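Side-chain contacts in nidogen-1 (Mus musculus, PDB 1GL4), which contributes to basement membranes by binding tightly to laminin and also to collagen IV and perlecan, and is represented here by its EGF-like and G2 beta-barrel domains: residues Glu96-Gly99 against Tyr100-Pro104; Leu103-Ala106 against Pro107-Gly110; Gln176-Tyr179 against Gly180-Val183. All blocks are in the same frame, centred on the assembly; numbering follows the deposited sequence.

Contact 1: Glu96-Gly99 against Tyr100-Pro104; sequences ETVG and YSLLP
L102 lays its isobutyl group across V98, one turn back along the chain, and the two branched side chains meet at an oblique angle. CG of L102 rests 3.8 Å from CG2 of V98, while CD1 of L102 faces CG1 of V98 at 3.9 Å. With chi1 of V98 at 77°, CG2 stands anti to the backbone N, and both methyls come to lie against the leucine. L102 also packs on I60 and L267 of the surrounding strands, and V98 on V62.

The backbone beneath winds like a helix but is loosely bonded. N of L102 makes two weak hydrogen bonds, to O of V98 at 3.1 Å and to O of G99 at 3.4 Å. Between E96 and Y100 a water stands in for a direct link: it donates to O of E96 and accepts from N of Y100, 2.8 Å from each of these two atoms. The tyrosine ring turns its edge to the same carbonyl, CD1 of Y100 lying 3.9 Å from O of E96. The ring also packs edge-to-face with Y260.

Polar ends reach beyond the turn, OE2 of E96 forming a salt bridge with R265 and OG of S101 a hydrogen bond with N of I177. This short, irregular helical segment at the barrel end thus relies on few strong internal bonds: apolar packing, a bridging water and the bonds to R265 and I177 join backbone bonds of its own, those of the L102 amide weak, in placing it.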
loop_
_atom_site.group_PDB
_atom_site.type_symbol
_atom_site.label_atom_id
_atom_site.label_comp_id
_atom_site.label_asym_id
_atom_site.label_seq_id
_atom_site.Cartn_x
_atom_site.Cartn_y
_atom_site.Cartn_z
ATOM N N GLU A 96 -20.428 -8.513 -0.881
ATOM C CA GLU A 96 -20.014 -9.876 -0.564
ATOM C C GLU A 96 -19.953 -10.714 -1.835
ATOM O O GLU A 96 -19.266 -11.733 -1.893
ATOM C CB GLU A 96 -21.001 -10.534 0.406
ATOM C CG GLU A 96 -21.916 -9.568 1.143
ATOM C CD GLU A 96 -22.884 -8.854 0.213
ATOM O OE1 GLU A 96 -23.608 -9.547 -0.535
ATOM O OE2 GLU A 96 -22.921 -7.603 0.234
ATOM N N THR A 97 -20.688 -10.281 -2.851
ATOM C CA THR A 97 -20.732 -10.981 -4.128
ATOM C C THR A 97 -19.412 -10.911 -4.894
ATOM O O THR A 97 -19.208 -11.655 -5.854
ATOM C CB THR A 97 -21.838 -10.405 -5.033
ATOM O OG1 THR A 97 -21.678 -8.985 -5.134
ATOM C CG2 THR A 97 -23.217 -10.721 -4.459
ATOM N N VAL A 98 -18.512 -10.027 -4.474
ATOM C CA VAL A 98 -17.236 -9.890 -5.169
ATOM C C VAL A 98 -16.054 -9.825 -4.200
ATOM O O VAL A 98 -14.911 -10.060 -4.591
ATOM C CB VAL A 98 -17.238 -8.622 -6.070
ATOM C CG1 VAL A 98 -17.036 -7.362 -5.220
ATOM C CG2 VAL A 98 -16.163 -8.736 -7.141
ATOM N N GLY A 99 -16.347 -9.523 -2.938
ATOM C CA GLY A 99 -15.317 -9.413 -1.918
ATOM C C GLY A 99 -14.308 -10.543 -1.819
ATOM O O GLY A 99 -13.101 -10.300 -1.796
ATOM N N TYR A 100 -14.782 -11.781 -1.748
ATOM C CA TYR A 100 -13.863 -12.902 -1.642
ATOM C C TYR A 100 -13.079 -13.139 -2.931
ATOM O O TYR A 100 -11.907 -13.504 -2.886
ATOM C CB TYR A 100 -14.618 -14.171 -1.231
ATOM C CG TYR A 100 -15.319 -14.048 0.107
ATOM C CD1 TYR A 100 -16.665 -13.689 0.184
ATOM C CD2 TYR A 100 -14.624 -14.264 1.300
ATOM C CE1 TYR A 100 -17.303 -13.549 1.413
ATOM C CE2 TYR A 100 -15.251 -14.124 2.534
ATOM C CZ TYR A 100 -16.593 -13.769 2.583
ATOM O OH TYR A 100 -17.220 -13.641 3.798
ATOM N N SER A 101 -13.709 -12.906 -4.079
ATOM C CA SER A 101 -13.028 -13.116 -5.355
ATOM C C SER A 101 -11.955 -12.076 -5.686
ATOM O O SER A 101 -11.175 -12.276 -6.611
ATOM C CB SER A 101 -14.049 -13.194 -6.495
ATOM O OG SER A 101 -14.830 -14.374 -6.372
ATOM N N LEU A 102 -11.918 -10.973 -4.942
ATOM C CA LEU A 102 -10.909 -9.936 -5.171
ATOM C C LEU A 102 -9.700 -10.128 -4.245
ATOM O O LEU A 102 -8.692 -9.423 -4.363
ATOM C CB LEU A 102 -11.505 -8.544 -4.933
ATOM C CG LEU A 102 -12.674 -8.103 -5.822
ATOM C CD1 LEU A 102 -13.185 -6.753 -5.351
ATOM C CD2 LEU A 102 -12.228 -8.033 -7.272
ATOM N N LEU A 103 -9.797 -11.093 -3.333
ATOM C CA LEU A 103 -8.721 -11.353 -2.374
ATOM C C LEU A 103 -7.316 -11.533 -2.948
ATOM O O LEU A 103 -6.340 -11.077 -2.354
ATOM C CB LEU A 103 -9.071 -12.564 -1.498
ATOM C CG LEU A 103 -10.077 -12.288 -0.371
ATOM C CD1 LEU A 103 -10.446 -13.584 0.335
ATOM C CD2 LEU A 103 -9.472 -11.293 0.618
ATOM N N PRO A 104 -7.184 -12.204 -4.102
ATOM C CA PRO A 104 -5.840 -12.388 -4.662
ATOM C C PRO A 104 -5.225 -11.115 -5.251
ATOM O O PRO A 104 -4.021 -11.062 -5.494
ATOM C CB PRO A 104 -6.054 -13.445 -5.753
ATOM C CG PRO A 104 -7.320 -14.148 -5.338
ATOM C CD PRO A 104 -8.170 -13.013 -4.834
HETATM O O HOH W 1 -17.023 -12.651 -3.261
#

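Contact 2: Leu103-Ala106 against Pro107-Gly110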
loop_
_atom_site.group_PDB
_atom_site.type_symbol
_atom_site.label_atom_id
_atom_site.label_comp_id
_atom_site.label_asym_id
_atom_site.label_seq_id
_atom_site.Cartn_x
_atom_site.Cartn_y
_atom_site.Cartn_z
ATOM N N LEU A 103 -9.797 -11.093 -3.333
ATOM C CA LEU A 103 -8.721 -11.353 -2.374
ATOM C C LEU A 103 -7.316 -11.533 -2.948
ATOM O O LEU A 103 -6.340 -11.077 -2.354
ATOM C CB LEU A 103 -9.071 -12.564 -1.498
ATOM C CG LEU A 103 -10.077 -12.288 -0.371
ATOM C CD1 LEU A 103 -10.446 -13.584 0.335
ATOM C CD2 LEU A 103 -9.472 -11.293 0.618
ATOM N N PRO A 104 -7.184 -12.204 -4.102
ATOM C CA PRO A 104 -5.840 -12.388 -4.662
ATOM C C PRO A 104 -5.225 -11.115 -5.251
ATOM O O PRO A 104 -4.021 -11.062 -5.494
ATOM C CB PRO A 104 -6.054 -13.445 -5.753
ATOM C CG PRO A 104 -7.320 -14.148 -5.338
ATOM C CD PRO A 104 -8.170 -13.013 -4.834
ATOM N N LEU A 105 -6.049 -10.094 -5.464
ATOM C CA LEU A 105 -5.592 -8.852 -6.089
ATOM C C LEU A 105 -4.902 -7.815 -5.204
ATOM O O LEU A 105 -5.191 -6.618 -5.295
ATOM C CB LEU A 105 -6.769 -8.196 -6.815
ATOM C CG LEU A 105 -7.564 -9.146 -7.720
ATOM C CD1 LEU A 105 -8.758 -8.414 -8.319
ATOM C CD2 LEU A 105 -6.662 -9.686 -8.813
ATOM N N ALA A 106 -3.968 -8.267 -4.376
ATOM C CA ALA A 106 -3.228 -7.376 -3.495
ATOM C C ALA A 106 -2.565 -6.207 -4.241
ATOM O O ALA A 106 -2.403 -5.126 -3.674
ATOM C CB ALA A 106 -2.176 -8.166 -2.728
ATOM N N PRO A 107 -2.149 -6.414 -5.508
ATOM C CA PRO A 107 -1.515 -5.329 -6.268
ATOM C C PRO A 107 -2.375 -4.071 -6.420
ATOM O O PRO A 107 -1.883 -3.025 -6.850
ATOM C CB PRO A 107 -1.200 -5.988 -7.609
ATOM C CG PRO A 107 -0.870 -7.389 -7.202
ATOM C CD PRO A 107 -1.984 -7.699 -6.216
ATOM N N ILE A 108 -3.661 -4.170 -6.088
ATOM C CA ILE A 108 -4.532 -3.002 -6.155
ATOM C C ILE A 108 -3.966 -2.000 -5.149
ATOM O O ILE A 108 -3.891 -0.803 -5.420
ATOM C CB ILE A 108 -5.996 -3.354 -5.782
ATOM C CG1 ILE A 108 -6.674 -4.068 -6.953
ATOM C CG2 ILE A 108 -6.770 -2.089 -5.422
ATOM C CD1 ILE A 108 -8.089 -4.546 -6.636
ATOM N N GLY A 109 -3.556 -2.507 -3.990
ATOM C CA GLY A 109 -2.974 -1.658 -2.969
ATOM C C GLY A 109 -1.458 -1.681 -3.079
ATOM O O GLY A 109 -0.776 -0.755 -2.642
ATOM N N GLY A 110 -0.936 -2.746 -3.680
ATOM C CA GLY A 110 0.500 -2.892 -3.846
ATOM C C GLY A 110 1.235 -1.758 -4.556
ATOM O O GLY A 110 2.434 -1.573 -4.338
#
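The flat carbonyl group of A106 receives two amides of the following turn from different directions: N of G110 comes in the carbonyl plane, on a lone pair of O, at 2.8 Å, whereas N of G109 sits above that plane, 2.9 Å from O of A106. The preceding carbonyl, that of L105, is approached from above its plane, N of I108 standing 3.0 Å from O of L105 and 40° out of it. This bond is nevertheless nearly straight at the hydrogen, at 166°. Beside the A106 peptide, CB of A106 lies 3.5 Å from CD of the P107 ring.

These bonds start helix 107-115, the buried helix of the G2 beta-barrel, a fold related to that of green fluorescent protein. L105 forms the centre of an inverse gamma turn just ahead of it, in which N of A106 bonds weakly to O of P104. P107 has no amide hydrogen to offer, and its place in the first turn requires none.

I108 swings CG1 beside its backbone N (chi1 -77°), which carries CD1 back over the turn to 3.9 Å from CB of L105. The same arm lies against O of L105, with CG1 of I108 3.4 Å from it. An alanine here would remove that arm and is likely to leave CB of L105 less well packed and Y269 and L151, both touched by I108, without part of their apolar cover. L105 and P107 both pack on W227 of strand 221-232, while O of P107 accepts a hydrogen bond from NH1 of R136.

Contact 3: Gln176-Tyr179 against Gly180-Val183; sequences QIPY and GASV
I177 branches at CB just ahead of a type II beta turn, P178 to A181, that leads into strand 182-195 of the barrel. From CB, one branch ends at CG2, which touches CB of A181 at 3.9 Å. The other runs through CG1, placed beside the backbone N by a chi1 of -77°, and extends to CD1, whose tip meets CG2 of V183 at 3.9 Å. The isoleucine and valine side chains cross at about a right angle. With its two branches I177 reaches both the residue that closes the turn and the strand residue two places on. Y100 and P104 pack against I177 as well, and L103 against V183.

Glycine suits the third position of the turn. G180 has a positive phi of 86°, at which a CB would jam against O of Y179. P178 adds a looser apolar contact, its CB 4.2 Å from CB of A181. Y179, largely exposed, reaches T97 with its hydroxyl.

The turn is closed by a single amide: N of A181 donates to O of P178 over 3.1 Å, fairly straight at the hydrogen but from above the carbonyl plane, and CB of A181 lies 3.3 Å from that same oxygen.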
loop_
_atom_site.group_PDB
_atom_site.type_symbol
_atom_site.label_atom_id
_atom_site.label_comp_id
_atom_site.label_asym_id
_atom_site.label_seq_id
_atom_site.Cartn_x
_atom_site.Cartn_y
_atom_site.Cartn_z
ATOM N N GLN A 176 -14.149 -17.295 -9.612
ATOM C CA GLN A 176 -14.922 -17.254 -8.375
ATOM C C GLN A 176 -14.211 -17.931 -7.211
ATOM O O GLN A 176 -13.682 -19.037 -7.347
ATOM C CB GLN A 176 -16.275 -17.926 -8.572
ATOM C CG GLN A 176 -17.156 -17.902 -7.336
ATOM C CD GLN A 176 -18.448 -18.654 -7.549
ATOM O OE1 GLN A 176 -18.453 -19.880 -7.688
ATOM N NE2 GLN A 176 -19.553 -17.924 -7.591
ATOM N N ILE A 177 -14.201 -17.252 -6.070
ATOM C CA ILE A 177 -13.611 -17.786 -4.851
ATOM C C ILE A 177 -14.788 -18.049 -3.914
ATOM O O ILE A 177 -15.663 -17.196 -3.756
ATOM C CB ILE A 177 -12.614 -16.779 -4.230
ATOM C CG1 ILE A 177 -11.315 -16.808 -5.035
ATOM C CG2 ILE A 177 -12.346 -17.120 -2.770
ATOM C CD1 ILE A 177 -10.211 -15.999 -4.459
ATOM N N PRO A 178 -14.842 -19.245 -3.305
ATOM C CA PRO A 178 -15.926 -19.619 -2.387
ATOM C C PRO A 178 -16.159 -18.623 -1.254
ATOM O O PRO A 178 -15.214 -18.077 -0.698
ATOM C CB PRO A 178 -15.475 -20.978 -1.849
ATOM C CG PRO A 178 -14.677 -21.548 -2.994
ATOM C CD PRO A 178 -13.869 -20.345 -3.440
ATOM N N TYR A 179 -17.424 -18.393 -0.918
ATOM C CA TYR A 179 -17.770 -17.489 0.173
ATOM C C TYR A 179 -17.120 -18.000 1.461
ATOM O O TYR A 179 -17.216 -19.188 1.787
ATOM C CB TYR A 179 -19.295 -17.442 0.364
ATOM C CG TYR A 179 -20.037 -16.448 -0.510
ATOM C CD1 TYR A 179 -19.538 -16.061 -1.757
ATOM C CD2 TYR A 179 -21.263 -15.918 -0.101
ATOM C CE1 TYR A 179 -20.243 -15.171 -2.575
ATOM C CE2 TYR A 179 -21.975 -15.032 -0.911
ATOM C CZ TYR A 179 -21.460 -14.662 -2.145
ATOM O OH TYR A 179 -22.165 -13.792 -2.945
ATOM N N GLY A 180 -16.447 -17.108 2.180
ATOM C CA GLY A 180 -15.819 -17.493 3.431
ATOM C C GLY A 180 -14.421 -18.072 3.329
ATOM O O GLY A 180 -13.808 -18.393 4.345
ATOM N N ALA A 181 -13.911 -18.212 2.111
ATOM C CA ALA A 181 -12.571 -18.746 1.912
ATOM C C ALA A 181 -11.540 -17.651 2.186
ATOM O O ALA A 181 -11.885 -16.467 2.264
ATOM C CB ALA A 181 -12.426 -19.266 0.481
ATOM N N SER A 182 -10.281 -18.048 2.349
ATOM C CA SER A 182 -9.200 -17.098 2.594
ATOM C C SER A 182 -8.106 -17.321 1.547
ATOM O O SER A 182 -8.105 -18.345 0.862
ATOM C CB SER A 182 -8.639 -17.284 4.009
ATOM O OG SER A 182 -8.248 -18.629 4.232
ATOM N N VAL A 183 -7.181 -16.370 1.426
ATOM C CA VAL A 183 -6.101 -16.454 0.440
ATOM C C VAL A 183 -4.721 -16.134 1.028
ATOM O O VAL A 183 -4.590 -15.265 1.891
ATOM C CB VAL A 183 -6.384 -15.479 -0.743
ATOM C CG1 VAL A 183 -5.164 -15.351 -1.629
ATOM C CG2 VAL A 183 -7.573 -15.976 -1.553
#

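All three contacts belong to the G2 beta-barrel. Contacts 1 and 2 overlap in sequence, sharing L103 and P104 with centres 11 Å apart, and together they carry the chain from helix 96-99 into helix 107-115. Contact 3 comes later, on the loop entering strand 182-195, its centre 7 Å from that of contact 1 and 15 Å from that of contact 2. It packs on contact 1 through Y100, CE2 of which lies 3.2 Å from N of G180, and on the residues common to contacts 1 and 2, where CG of P104 lies 3.5 Å from CD1 of I177. The incoming helical segment thus meets a barrel loop, with the L103 side chain about 7 Å from that of R268, which takes part in perlecan binding.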